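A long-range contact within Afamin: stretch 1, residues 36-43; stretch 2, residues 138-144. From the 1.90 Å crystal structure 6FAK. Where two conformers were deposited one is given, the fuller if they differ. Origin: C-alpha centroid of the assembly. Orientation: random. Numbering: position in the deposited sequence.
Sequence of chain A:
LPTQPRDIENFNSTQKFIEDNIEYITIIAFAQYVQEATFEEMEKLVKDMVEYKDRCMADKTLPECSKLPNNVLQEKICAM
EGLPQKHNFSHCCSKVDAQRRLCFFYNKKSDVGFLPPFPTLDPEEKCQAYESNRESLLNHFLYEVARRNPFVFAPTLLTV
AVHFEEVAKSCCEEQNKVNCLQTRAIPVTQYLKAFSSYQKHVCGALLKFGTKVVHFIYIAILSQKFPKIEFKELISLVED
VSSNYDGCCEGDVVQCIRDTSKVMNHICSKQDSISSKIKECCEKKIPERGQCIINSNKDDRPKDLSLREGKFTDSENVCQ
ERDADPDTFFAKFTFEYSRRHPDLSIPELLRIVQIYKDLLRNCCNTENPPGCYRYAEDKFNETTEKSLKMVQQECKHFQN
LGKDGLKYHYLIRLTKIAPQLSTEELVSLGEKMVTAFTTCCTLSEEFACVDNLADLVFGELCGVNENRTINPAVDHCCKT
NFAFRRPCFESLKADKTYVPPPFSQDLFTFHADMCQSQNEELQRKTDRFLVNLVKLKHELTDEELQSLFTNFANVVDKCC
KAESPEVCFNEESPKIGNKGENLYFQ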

# COMPACT_ATOMS: atom_id res chain seq x y z
N GLU A 36 12.29 14.74 8.53
CA GLU A 36 13.64 15.35 8.59
C GLU A 36 14.20 15.43 10.00
O GLU A 36 15.41 15.68 10.16
CB GLU A 36 13.65 16.79 8.00
CG GLU A 36 13.02 16.92 6.63
CD GLU A 36 11.44 17.01 6.63
OE1 GLU A 36 10.79 16.87 7.72
OE2 GLU A 36 10.86 17.22 5.51
N ALA A 37 13.36 15.25 11.03
CA ALA A 37 13.84 15.33 12.41
C ALA A 37 14.91 14.28 12.73
O ALA A 37 14.85 13.12 12.24
CB ALA A 37 12.70 15.27 13.40
N THR A 38 15.90 14.70 13.54
CA THR A 38 17.03 13.89 13.91
C THR A 38 16.63 13.03 15.09
O THR A 38 15.63 13.27 15.76
CB THR A 38 18.26 14.78 14.33
OG1 THR A 38 17.89 15.60 15.45
CG2 THR A 38 18.70 15.71 13.19
N PHE A 39 17.44 12.02 15.37
CA PHE A 39 17.21 11.14 16.53
C PHE A 39 17.32 11.84 17.89
O PHE A 39 16.58 11.52 18.82
CB PHE A 39 18.10 9.89 16.50
CG PHE A 39 17.70 8.86 17.52
CD1 PHE A 39 16.61 8.02 17.30
CD2 PHE A 39 18.35 8.80 18.76
CE1 PHE A 39 16.22 7.10 18.25
CE2 PHE A 39 17.96 7.87 19.72
CZ PHE A 39 16.89 7.01 19.46
N GLU A 40 18.23 12.80 17.99
CA GLU A 40 18.32 13.63 19.20
C GLU A 40 17.03 14.38 19.47
O GLU A 40 16.59 14.50 20.62
CB GLU A 40 19.48 14.63 19.10
CG GLU A 40 20.85 13.97 19.18
CD GLU A 40 22.01 14.96 19.22
OE1 GLU A 40 23.14 14.51 19.52
OE2 GLU A 40 21.81 16.17 18.96
N GLU A 41 16.43 14.90 18.39
CA GLU A 41 15.15 15.59 18.51
C GLU A 41 14.05 14.64 19.01
O GLU A 41 13.24 15.02 19.86
CB GLU A 41 14.80 16.33 17.19
CG GLU A 41 15.78 17.49 16.89
CD GLU A 41 15.74 18.05 15.46
OE1 GLU A 41 15.23 17.41 14.50
OE2 GLU A 41 16.23 19.18 15.26
N MET A 42 14.05 13.38 18.56
CA MET A 42 13.08 12.39 19.02
C MET A 42 13.07 12.24 20.55
O MET A 42 12.01 12.27 21.17
CB MET A 42 13.34 11.00 18.39
CG MET A 42 13.27 10.87 16.89
SD MET A 42 11.58 10.93 16.31
CE MET A 42 11.68 12.22 15.09
N GLU A 43 14.26 12.12 21.12
CA GLU A 43 14.49 11.95 22.56
C GLU A 43 13.86 13.06 23.40
O GLU A 43 13.24 12.79 24.44
CB GLU A 43 16.01 11.85 22.84
CG GLU A 43 16.71 10.60 22.28
CD GLU A 43 18.24 10.63 22.45
OE1 GLU A 43 18.88 11.69 22.21
OE2 GLU A 43 18.81 9.58 22.80
N LEU A 138 16.37 -0.68 19.25
CA LEU A 138 15.01 -0.72 18.79
C LEU A 138 14.47 0.70 18.58
O LEU A 138 13.73 0.93 17.63
CB LEU A 138 14.13 -1.52 19.76
CG LEU A 138 12.82 -2.12 19.20
CD1 LEU A 138 12.72 -3.61 19.51
CD2 LEU A 138 11.58 -1.39 19.70
N ASN A 139 14.83 1.65 19.46
CA ASN A 139 14.45 3.05 19.28
C ASN A 139 14.96 3.60 17.95
O ASN A 139 14.19 4.19 17.22
CB ASN A 139 14.92 3.94 20.42
CG ASN A 139 14.06 3.82 21.68
OD1 ASN A 139 12.96 3.27 21.65
ND2 ASN A 139 14.57 4.35 22.79
N HIS A 140 16.24 3.38 17.65
CA HIS A 140 16.82 3.88 16.39
C HIS A 140 16.26 3.16 15.16
O HIS A 140 15.95 3.81 14.14
CB HIS A 140 18.36 3.82 16.43
CG HIS A 140 19.02 4.61 15.33
ND1 HIS A 140 19.58 5.85 15.53
CD2 HIS A 140 19.19 4.32 14.02
CE1 HIS A 140 20.06 6.30 14.38
NE2 HIS A 140 19.85 5.39 13.46
N PHE A 141 16.08 1.85 15.25
CA PHE A 141 15.39 1.07 14.17
C PHE A 141 13.99 1.63 13.80
O PHE A 141 13.70 1.86 12.63
CB PHE A 141 15.22 -0.40 14.61
CG PHE A 141 14.30 -1.22 13.72
CD1 PHE A 141 14.78 -1.79 12.54
CD2 PHE A 141 12.97 -1.39 14.06
CE1 PHE A 141 13.94 -2.51 11.72
CE2 PHE A 141 12.13 -2.12 13.25
CZ PHE A 141 12.63 -2.67 12.08
N LEU A 142 13.17 1.84 14.82
CA LEU A 142 11.85 2.33 14.70
C LEU A 142 11.79 3.76 14.13
O LEU A 142 10.97 4.04 13.26
CB LEU A 142 11.17 2.25 16.06
CG LEU A 142 9.70 1.97 16.22
CD1 LEU A 142 9.17 0.96 15.22
CD2 LEU A 142 9.44 1.49 17.66
N TYR A 143 12.65 4.65 14.63
CA TYR A 143 12.91 5.94 13.99
C TYR A 143 13.19 5.82 12.49
O TYR A 143 12.59 6.54 11.69
CB TYR A 143 14.06 6.64 14.70
CG TYR A 143 14.70 7.81 14.03
CD1 TYR A 143 14.06 9.03 13.97
CD2 TYR A 143 15.99 7.72 13.50
CE1 TYR A 143 14.64 10.13 13.36
CE2 TYR A 143 16.60 8.82 12.90
CZ TYR A 143 15.93 10.03 12.86
OH TYR A 143 16.53 11.11 12.29
N GLU A 144 14.13 4.96 12.12
CA GLU A 144 14.61 4.89 10.75
C GLU A 144 13.54 4.29 9.85
O GLU A 144 13.33 4.78 8.70
CB GLU A 144 15.95 4.13 10.64
CG GLU A 144 17.17 4.78 11.37
CD GLU A 144 17.67 6.11 10.81
OE1 GLU A 144 17.13 6.60 9.80
OE2 GLU A 144 18.65 6.67 11.40

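A single tyrosine both bonds to the backbone just before a distant helix, 100 or more residues away in sequence, and packs its ring against that helix's first residues. Tyr143 reaches from within one helix to the segment just before another, and its OH donates a hydrogen bond to Ala37 O at 2.6 Å, the one hydrogen bond between the two stretches. The carbonyl lies near the plane of the tyrosine ring, at its edge, so the hydroxyl can donate while the ring faces stay free for packing.

One of those faces is taken by Phe39, in the first turn of its helix. The phenylalanine turns its edge toward the tyrosine face, with planes at 74° and Phe39 CD1 3.8 Å from Tyr143 CG. Phe39 CB also sits over that face, 4.2 Å from the ring centroid, a CH-pi contact. Met42, one turn further along, adds an apolar contact from Met42 CG to Tyr143 CD1 at 3.5 Å.

The Phe39 ring then extends back along the second helix. Its CZ lies 3.8 Å from Asn139 CB, and His140 ND1 stands over one face, 4.1 Å from Phe39 CG; the two rings meet obliquely, with planes at 41°. Asn139 and Tyr143 lie four residues, about one turn, apart, a spacing that puts both CA-to-CB bonds toward the first stretch; the helical bond from Tyr143 N to Asn139 O, 3.0 Å, spans the same turn.

The helix axes stay 11.1 Å apart at closest approach and their directions differ by 112°, leaving large side chains to span the gap. The first helix start is itself secured: Thr38 is the N-cap, its OG1 accepting a weak bond from Glu41 N at 3.4 Å, while Thr38 N donates to Glu41 OE1 at 3.0 Å. The rule is economical: one polar anchor at the tip of an aromatic, with apolar packing along its ring.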